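Long-range contacts in succinylglutamate desuccinylase (Vibrio parahaemolyticus, PDB 2BCO), which probably hydrolyses N-succinyl-L-glutamate to succinate and L-glutamate with one zinc ion per subunit, the last step of arginine degradation by the AST pathway: residues V44-P49 with Q85-R90; T148-D153 with K179-F184. All blocks are in the same frame, centred on the assembly; numbering follows the deposited sequence.

Contact 1: V44-P49 with Q85-R90; sequences VIPENP and QKVDAR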
ATOM      1  N   VAL A  44     -11.242   6.447 -13.458  1.00 18.93           N
ATOM      2  CA  VAL A  44     -11.891   5.575 -14.423  1.00 18.80           C
ATOM      3  C   VAL A  44     -13.282   5.284 -13.877  1.00 20.71           C
ATOM      4  O   VAL A  44     -13.430   4.730 -12.790  1.00 21.11           O
ATOM      5  CB  VAL A  44     -11.092   4.261 -14.614  1.00 13.65           C
ATOM      6  CG1 VAL A  44     -11.727   3.403 -15.692  1.00 14.38           C
ATOM      7  CG2 VAL A  44      -9.658   4.583 -14.994  1.00 15.94           C
ATOM      8  N   ILE A  45     -14.300   5.686 -14.629  1.00 23.48           N
ATOM      9  CA  ILE A  45     -15.685   5.485 -14.224  1.00 24.88           C
ATOM     10  C   ILE A  45     -16.353   4.454 -15.134  1.00 25.68           C
ATOM     11  O   ILE A  45     -16.195   4.501 -16.354  1.00 24.44           O
ATOM     12  CB  ILE A  45     -16.474   6.817 -14.304  1.00 34.43           C
ATOM     13  CG1 ILE A  45     -15.818   7.862 -13.395  1.00 35.50           C
ATOM     14  CG2 ILE A  45     -17.938   6.592 -13.916  1.00 34.11           C
ATOM     15  CD1 ILE A  45     -16.478   9.228 -13.443  1.00 37.00           C
ATOM     16  N   PRO A  46     -17.099   3.507 -14.547  1.00 14.51           N
ATOM     17  CA  PRO A  46     -17.792   2.465 -15.310  1.00 18.91           C
ATOM     18  C   PRO A  46     -18.952   3.027 -16.133  1.00 21.38           C
ATOM     19  O   PRO A  46     -19.499   4.082 -15.820  1.00 18.57           O
ATOM     20  CB  PRO A  46     -18.288   1.512 -14.227  1.00 32.01           C
ATOM     21  CG  PRO A  46     -17.372   1.763 -13.079  1.00 32.03           C
ATOM     22  CD  PRO A  46     -17.225   3.252 -13.105  1.00 29.87           C
ATOM     23  N   GLU A  47     -19.329   2.308 -17.180  1.00 25.33           N
ATOM     24  CA  GLU A  47     -20.430   2.730 -18.034  1.00 30.05           C
ATOM     25  C   GLU A  47     -21.752   2.769 -17.272  1.00 32.54           C
ATOM     26  O   GLU A  47     -22.544   3.693 -17.451  1.00 30.12           O
ATOM     27  CB  GLU A  47     -20.562   1.778 -19.223  1.00 67.01           C
ATOM     28  CG  GLU A  47     -21.756   2.066 -20.118  1.00 73.03           C
ATOM     29  CD  GLU A  47     -21.969   0.980 -21.150  1.00 75.21           C
ATOM     30  OE1 GLU A  47     -22.100  -0.197 -20.753  1.00 76.97           O
ATOM     31  OE2 GLU A  47     -22.011   1.304 -22.355  1.00 75.83           O
ATOM     32  N   ASN A  48     -21.986   1.766 -16.428  1.00 38.53           N
ATOM     33  CA  ASN A  48     -23.223   1.681 -15.651  1.00 39.77           C
ATOM     34  C   ASN A  48     -23.010   1.674 -14.137  1.00 38.33           C
ATOM     35  O   ASN A  48     -23.042   0.618 -13.500  1.00 37.83           O
ATOM     36  CB  ASN A  48     -24.007   0.423 -16.042  1.00 88.61           C
ATOM     37  CG  ASN A  48     -25.322   0.299 -15.288  1.00 93.30           C
ATOM     38  OD1 ASN A  48     -26.232   1.111 -15.468  1.00 93.32           O
ATOM     39  ND2 ASN A  48     -25.424  -0.715 -14.434  1.00 93.82           N
ATOM     40  N   PRO A  49     -22.803   2.852 -13.537  1.00 46.89           N
ATOM     41  CA  PRO A  49     -22.592   2.923 -12.089  1.00 46.34           C
ATOM     42  C   PRO A  49     -23.869   2.588 -11.317  1.00 45.95           C
ATOM     43  O   PRO A  49     -24.968   2.914 -11.763  1.00 47.23           O
ATOM     44  CB  PRO A  49     -22.165   4.375 -11.872  1.00 36.34           C
ATOM     45  CG  PRO A  49     -21.592   4.782 -13.200  1.00 36.46           C
ATOM     46  CD  PRO A  49     -22.561   4.162 -14.163  1.00 37.00           C
ATOM     47  N   GLN A  85      -9.575  -4.749 -20.896  1.00 26.06           N
ATOM     48  CA  GLN A  85      -9.883  -4.890 -19.483  1.00 22.90           C
ATOM     49  C   GLN A  85     -11.292  -4.381 -19.233  1.00 22.63           C
ATOM     50  O   GLN A  85     -11.621  -3.236 -19.548  1.00 21.96           O
ATOM     51  CB  GLN A  85      -8.885  -4.098 -18.631  1.00 26.21           C
ATOM     52  CG  GLN A  85      -9.213  -4.059 -17.138  1.00 23.75           C
ATOM     53  CD  GLN A  85      -9.315  -5.440 -16.516  1.00 25.64           C
ATOM     54  OE1 GLN A  85      -8.383  -6.239 -16.597  1.00 24.54           O
ATOM     55  NE2 GLN A  85     -10.455  -5.727 -15.889  1.00 26.68           N
ATOM     56  N   LYS A  86     -12.129  -5.244 -18.676  1.00 27.21           N
ATOM     57  CA  LYS A  86     -13.503  -4.874 -18.381  1.00 29.02           C
ATOM     58  C   LYS A  86     -13.512  -4.006 -17.120  1.00 29.17           C
ATOM     59  O   LYS A  86     -12.892  -4.357 -16.107  1.00 29.91           O
ATOM     60  CB  LYS A  86     -14.342  -6.141 -18.175  1.00 26.22           C
ATOM     61  CG  LYS A  86     -15.783  -5.896 -17.768  1.00 30.20           C
ATOM     62  CD  LYS A  86     -16.469  -7.213 -17.418  1.00 33.06           C
ATOM     63  CE  LYS A  86     -17.749  -6.998 -16.628  1.00 32.45           C
ATOM     64  NZ  LYS A  86     -18.806  -6.336 -17.433  1.00 36.94           N
ATOM     65  N   VAL A  87     -14.200  -2.872 -17.181  1.00 20.80           N
ATOM     66  CA  VAL A  87     -14.260  -1.980 -16.031  1.00 20.46           C
ATOM     67  C   VAL A  87     -15.642  -1.986 -15.408  1.00 21.42           C
ATOM     68  O   VAL A  87     -16.635  -1.690 -16.069  1.00 22.68           O
ATOM     69  CB  VAL A  87     -13.885  -0.549 -16.425  1.00 16.46           C
ATOM     70  CG1 VAL A  87     -13.946   0.349 -15.214  1.00 19.75           C
ATOM     71  CG2 VAL A  87     -12.490  -0.532 -17.013  1.00 16.65           C
ATOM     72  N   ASP A  88     -15.699  -2.317 -14.125  1.00 27.76           N
ATOM     73  CA  ASP A  88     -16.968  -2.381 -13.420  1.00 29.37           C
ATOM     74  C   ASP A  88     -16.957  -1.538 -12.147  1.00 28.74           C
ATOM     75  O   ASP A  88     -18.001  -1.212 -11.596  1.00 31.15           O
ATOM     76  CB  ASP A  88     -17.282  -3.832 -13.067  1.00 50.55           C
ATOM     77  CG  ASP A  88     -18.751  -4.064 -12.835  1.00 57.55           C
ATOM     78  OD1 ASP A  88     -19.495  -4.183 -13.834  1.00 61.84           O
ATOM     79  OD2 ASP A  88     -19.163  -4.114 -11.657  1.00 58.68           O
ATOM     80  N   ALA A  89     -15.772  -1.191 -11.672  1.00 24.98           N
ATOM     81  CA  ALA A  89     -15.660  -0.390 -10.465  1.00 23.99           C
ATOM     82  C   ALA A  89     -15.089   0.979 -10.803  1.00 23.01           C
ATOM     83  O   ALA A  89     -14.321   1.119 -11.750  1.00 24.71           O
ATOM     84  CB  ALA A  89     -14.767  -1.092  -9.452  1.00 11.12           C
ATOM     85  N   ARG A  90     -15.482   1.988 -10.040  1.00 20.16           N
ATOM     86  CA  ARG A  90     -14.973   3.337 -10.244  1.00 19.93           C
ATOM     87  C   ARG A  90     -13.587   3.321  -9.602  1.00 18.79           C
ATOM     88  O   ARG A  90     -13.436   2.872  -8.468  1.00 19.70           O
ATOM     89  CB  ARG A  90     -15.894   4.349  -9.556  1.00 18.14           C
ATOM     90  CG  ARG A  90     -15.422   5.792  -9.629  1.00 20.04           C
ATOM     91  CD  ARG A  90     -16.573   6.751  -9.375  1.00 19.06           C
ATOM     92  NE  ARG A  90     -16.119   8.122  -9.172  1.00 19.26           N
ATOM     93  CZ  ARG A  90     -15.879   8.660  -7.982  1.00 17.88           C
ATOM     94  NH1 ARG A  90     -16.045   7.944  -6.880  1.00 16.46           N
ATOM     95  NH2 ARG A  90     -15.483   9.921  -7.894  1.00 21.33           N
TER
HETATM   96  O   HOH W   1     -18.237  -0.266 -17.793  1.00 24.23           O
HETATM   97  O   HOH W   2     -20.702  -1.028 -12.145  1.00 25.61           O
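The ring of Pro46 carries this contact. Its CA-CB bond points at the opposing backbone, and the ring lies against the peptide groups from Asp88 to Arg90: Pro46 CG comes to 3.3 Å from Ala89 C and Pro46 CD to 3.6 Å from Arg90 CA. Beside it two valines cross obliquely, Val44 CG1 meeting Val87 CG1 at 3.8 Å. Both methyls are anti to their own backbone N (chi1 -176° in Val44, -180° in Val87), which turns each toward the other segment. Val87 CG1 is 4.3 Å from Pro46 CG, so the three side chains form one apolar patch, which Ile80 of helix 68-81 and Ile245 of helix 235-245 extend.

No hydrogen bond joins the segments directly. A CA-H...O contact joins Arg90 CA to Val44 O at 3.3 Å, with 138° at the hydrogen, where strand 41-45 meets the start of strand 90-95, at one side of the catalytic domain and away from the zinc site; the backbone bond of this antiparallel pair links Val44 and Cys91. Beyond Pro46 the link is through water: one molecule accepts from Glu47 N (2.9 Å) and donates to Val87 O (2.8 Å), while a second donates to Asp88 O and, over a longer 3.2 Å, to Asn48 O. Ile45 CG1 lies at the edge of the Arg90 guanidinium, whose NE forms a salt bridge with Glu43 and whose NH1 bonds to Asn55 and Phe140 O.

Pro46 has no N-H to offer, which is consistent with backbone pairing giving way to ring packing and then to water-mediated bonds.

Contact 2: T148-D153 with K179-F184; sequences TRWHLD and KALVDF
From its CB, which is directed at helix 179-184, the side chain of Trp150 runs with CG anti to the carbonyl carbon (chi1 -69°), and the indole passes its six-membered ring to the helix. CZ2 is the first atom to touch, 3.7 Å from Ala180 CB. Next to it CH2 meets backbone, 3.7 Å from Ala180 C, with Leu181 N next at 3.8 Å. CZ3 then has two neighbours: Leu181 CD1 at 3.8 Å, and Phe184 CB at 4.2 Å, the latter near the indole plane at the ring edge. The Trp150 and Leu181 side chains run alongside one another, pointing opposite ways. Although the CB of Leu181 does not point straight at the strand, its CG, anti to the backbone N (chi1 -179°), brings CD1 to the indole.

Two residues along the strand, Leu152 projects from the same face and meets Phe184 tip to tip, its CD2 lying 3.8 Å from Phe184 CE2. On the same strand, Leu152 CD1 lies in the indole plane at its edge. No hydrogen bond crosses the interface, so apolar contacts account for the pairing. Leu241 and Leu244 of helix 235-245 also touch Leu152, while from strand 214-220 Leu216 touches Leu181 and Met218 touches Phe184.

The axes of strand 149-153 and helix 179-184 lie 11.1 Å apart at an angle of 31°. His151 and Asp153, on the other face of the strand, bond elsewhere: His151 to Ser207 and Ser59, Asp153 OD1 to NE2 of zinc ligand His155, making Asp153 a second-shell residue of the metal site. Such alternation, with a helix packed on one face of a central strand whose C-terminal end leads into the metal site, is characteristic of the alpha/beta catalytic domain of zinc-dependent carboxypeptidase-like hydrolases.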
ATOM      1  N   THR A 148     -18.608   1.025   0.050  1.00 13.06           N
ATOM      2  CA  THR A 148     -18.082   0.876  -1.300  1.00 13.62           C
ATOM      3  C   THR A 148     -16.610   1.299  -1.413  1.00 11.88           C
ATOM      4  O   THR A 148     -15.953   1.000  -2.401  1.00 13.18           O
ATOM      5  CB  THR A 148     -18.874   1.746  -2.294  1.00 15.93           C
ATOM      6  OG1 THR A 148     -18.484   3.122  -2.142  1.00 13.71           O
ATOM      7  CG2 THR A 148     -20.379   1.620  -2.027  1.00 15.85           C
ATOM      8  N   ARG A 149     -16.089   1.974  -0.396  1.00 18.36           N
ATOM      9  CA  ARG A 149     -14.719   2.479  -0.447  1.00 17.82           C
ATOM     10  C   ARG A 149     -13.542   1.519  -0.246  1.00 18.98           C
ATOM     11  O   ARG A 149     -13.488   0.748   0.721  1.00 19.91           O
ATOM     12  CB  ARG A 149     -14.596   3.643   0.526  1.00 16.17           C
ATOM     13  CG  ARG A 149     -15.585   4.753   0.249  1.00 14.11           C
ATOM     14  CD  ARG A 149     -15.648   5.710   1.414  1.00 17.75           C
ATOM     15  NE  ARG A 149     -16.741   6.671   1.295  1.00 18.49           N
ATOM     16  CZ  ARG A 149     -17.141   7.451   2.295  1.00 19.14           C
ATOM     17  NH1 ARG A 149     -16.533   7.369   3.472  1.00 14.18           N
ATOM     18  NH2 ARG A 149     -18.138   8.314   2.120  1.00 21.03           N
ATOM     19  N   TRP A 150     -12.587   1.608  -1.172  1.00 12.42           N
ATOM     20  CA  TRP A 150     -11.375   0.791  -1.153  1.00 11.67           C
ATOM     21  C   TRP A 150     -10.156   1.654  -1.447  1.00 10.49           C
ATOM     22  O   TRP A 150     -10.222   2.588  -2.238  1.00 10.34           O
ATOM     23  CB  TRP A 150     -11.411  -0.301  -2.230  1.00 12.42           C
ATOM     24  CG  TRP A 150     -12.398  -1.405  -2.016  1.00 12.80           C
ATOM     25  CD1 TRP A 150     -13.756  -1.304  -2.013  1.00 13.96           C
ATOM     26  CD2 TRP A 150     -12.094  -2.798  -1.852  1.00 14.31           C
ATOM     27  NE1 TRP A 150     -14.319  -2.550  -1.881  1.00 16.63           N
ATOM     28  CE2 TRP A 150     -13.329  -3.483  -1.793  1.00 15.04           C
ATOM     29  CE3 TRP A 150     -10.904  -3.532  -1.797  1.00 14.62           C
ATOM     30  CZ2 TRP A 150     -13.402  -4.875  -1.628  1.00 16.28           C
ATOM     31  CZ3 TRP A 150     -10.980  -4.921  -1.639  1.00 16.56           C
ATOM     32  CH2 TRP A 150     -12.221  -5.576  -1.575  1.00 14.98           C
ATOM     33  N   HIS A 151      -9.042   1.331  -0.810  1.00 11.25           N
ATOM     34  CA  HIS A 151      -7.802   2.038  -1.065  1.00  9.90           C
ATOM     35  C   HIS A 151      -6.660   1.046  -0.973  1.00  9.72           C
ATOM     36  O   HIS A 151      -6.332   0.543   0.097  1.00 11.09           O
ATOM     37  CB  HIS A 151      -7.559   3.178  -0.075  1.00 11.12           C
ATOM     38  CG  HIS A 151      -6.343   3.993  -0.403  1.00 12.30           C
ATOM     39  ND1 HIS A 151      -5.977   5.116   0.308  1.00 13.01           N
ATOM     40  CD2 HIS A 151      -5.412   3.847  -1.378  1.00 14.52           C
ATOM     41  CE1 HIS A 151      -4.873   5.625  -0.213  1.00 15.64           C
ATOM     42  NE2 HIS A 151      -4.509   4.874  -1.237  1.00 16.43           N
ATOM     43  N   LEU A 152      -6.072   0.762  -2.122  1.00 11.35           N
ATOM     44  CA  LEU A 152      -4.953  -0.155  -2.210  1.00  9.84           C
ATOM     45  C   LEU A 152      -3.714   0.660  -2.576  1.00  9.67           C
ATOM     46  O   LEU A 152      -3.582   1.137  -3.705  1.00  9.52           O
ATOM     47  CB  LEU A 152      -5.233  -1.217  -3.277  1.00  7.39           C
ATOM     48  CG  LEU A 152      -6.150  -2.404  -2.959  1.00 11.69           C
ATOM     49  CD1 LEU A 152      -7.319  -1.998  -2.097  1.00 15.54           C
ATOM     50  CD2 LEU A 152      -6.653  -2.984  -4.259  1.00  6.65           C
ATOM     51  N   ASP A 153      -2.828   0.840  -1.602  1.00 11.43           N
ATOM     52  CA  ASP A 153      -1.586   1.586  -1.802  1.00 11.85           C
ATOM     53  C   ASP A 153      -0.471   0.583  -2.099  1.00 11.40           C
ATOM     54  O   ASP A 153      -0.058  -0.171  -1.215  1.00 12.91           O
ATOM     55  CB  ASP A 153      -1.228   2.381  -0.545  1.00  6.84           C
ATOM     56  CG  ASP A 153      -0.078   3.330  -0.783  1.00  6.23           C
ATOM     57  OD1 ASP A 153       0.562   3.784   0.187  1.00  4.94           O
ATOM     58  OD2 ASP A 153       0.180   3.631  -1.962  1.00 10.86           O
ATOM     59  N   LYS A 179     -14.672  -8.828   4.912  1.00 14.60           N
ATOM     60  CA  LYS A 179     -14.665 -10.146   4.310  1.00 14.24           C
ATOM     61  C   LYS A 179     -14.151 -10.019   2.874  1.00 11.35           C
ATOM     62  O   LYS A 179     -13.348 -10.822   2.418  1.00  9.94           O
ATOM     63  CB  LYS A 179     -16.090 -10.714   4.305  1.00 20.60           C
ATOM     64  CG  LYS A 179     -16.204 -12.122   3.744  1.00 26.20           C
ATOM     65  CD  LYS A 179     -15.679 -13.136   4.742  1.00 30.81           C
ATOM     66  CE  LYS A 179     -15.825 -14.549   4.227  1.00 34.17           C
ATOM     67  NZ  LYS A 179     -15.355 -15.528   5.239  1.00 35.22           N
ATOM     68  N   ALA A 180     -14.621  -9.000   2.160  1.00  9.53           N
ATOM     69  CA  ALA A 180     -14.197  -8.797   0.778  1.00  9.57           C
ATOM     70  C   ALA A 180     -12.706  -8.490   0.691  1.00  9.90           C
ATOM     71  O   ALA A 180     -12.011  -9.027  -0.173  1.00 10.90           O
ATOM     72  CB  ALA A 180     -14.999  -7.680   0.146  1.00 10.88           C
ATOM     73  N   LEU A 181     -12.211  -7.633   1.586  1.00 11.63           N
ATOM     74  CA  LEU A 181     -10.790  -7.288   1.582  1.00 10.99           C
ATOM     75  C   LEU A 181      -9.916  -8.514   1.805  1.00 10.99           C
ATOM     76  O   LEU A 181      -8.921  -8.694   1.108  1.00 14.20           O
ATOM     77  CB  LEU A 181     -10.469  -6.253   2.660  1.00  8.08           C
ATOM     78  CG  LEU A 181      -8.992  -5.834   2.669  1.00  7.41           C
ATOM     79  CD1 LEU A 181      -8.690  -5.002   1.414  1.00  6.72           C
ATOM     80  CD2 LEU A 181      -8.671  -5.046   3.911  1.00  4.21           C
ATOM     81  N   VAL A 182     -10.284  -9.341   2.781  1.00  8.03           N
ATOM     82  CA  VAL A 182      -9.541 -10.559   3.099  1.00  7.08           C
ATOM     83  C   VAL A 182      -9.617 -11.546   1.941  1.00  9.29           C
ATOM     84  O   VAL A 182      -8.620 -12.171   1.591  1.00 12.52           O
ATOM     85  CB  VAL A 182     -10.079 -11.228   4.388  1.00 13.51           C
ATOM     86  CG1 VAL A 182      -9.476 -12.621   4.558  1.00 14.11           C
ATOM     87  CG2 VAL A 182      -9.721 -10.370   5.591  1.00 10.97           C
ATOM     88  N   ASP A 183     -10.797 -11.687   1.347  1.00  8.26           N
ATOM     89  CA  ASP A 183     -10.942 -12.577   0.199  1.00 10.72           C
ATOM     90  C   ASP A 183     -10.009 -12.098  -0.913  1.00  8.66           C
ATOM     91  O   ASP A 183      -9.458 -12.908  -1.659  1.00  7.55           O
ATOM     92  CB  ASP A 183     -12.386 -12.570  -0.330  1.00  8.88           C
ATOM     93  CG  ASP A 183     -13.307 -13.473   0.467  1.00 13.62           C
ATOM     94  OD1 ASP A 183     -14.539 -13.411   0.234  1.00 14.33           O
ATOM     95  OD2 ASP A 183     -12.805 -14.245   1.320  1.00 12.68           O
ATOM     96  N   PHE A 184      -9.853 -10.777  -1.025  1.00 12.69           N
ATOM     97  CA  PHE A 184      -8.988 -10.192  -2.049  1.00  9.72           C
ATOM     98  C   PHE A 184      -7.555 -10.608  -1.797  1.00 11.47           C
ATOM     99  O   PHE A 184      -6.862 -11.028  -2.721  1.00 14.38           O
ATOM    100  CB  PHE A 184      -9.071  -8.659  -2.045  1.00 14.01           C
ATOM    101  CG  PHE A 184      -8.084  -7.994  -2.976  1.00 10.58           C
ATOM    102  CD1 PHE A 184      -8.165  -8.180  -4.357  1.00 12.74           C
ATOM    103  CD2 PHE A 184      -7.038  -7.229  -2.472  1.00 12.46           C
ATOM    104  CE1 PHE A 184      -7.218  -7.604  -5.221  1.00 12.96           C
ATOM    105  CE2 PHE A 184      -6.079  -6.645  -3.330  1.00 11.20           C
ATOM    106  CZ  PHE A 184      -6.172  -6.842  -4.703  1.00 12.50           C
TER

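In the fold
From the N terminus, contact 1 comes first: strand 41-45 is followed by strand 55-60 and helix 68-81 before the chain returns through 85-90, at the start of strand 90-95. Contact 2 then opens on strand 149-157 and closes, after strand 165-169, on helix 179-188. The two loops are therefore in series, neither nested nor crossed. Their centres lie about 17 Å apart and their nearest atoms about 7 Å, without touching. Strands 90-95, 55-60 and 149-157, paired parallel in that order, connect them. Contact 1 joins strand 41-45 to the entry of 90-95; contact 2 places a helix against the strand bearing zinc ligand His155.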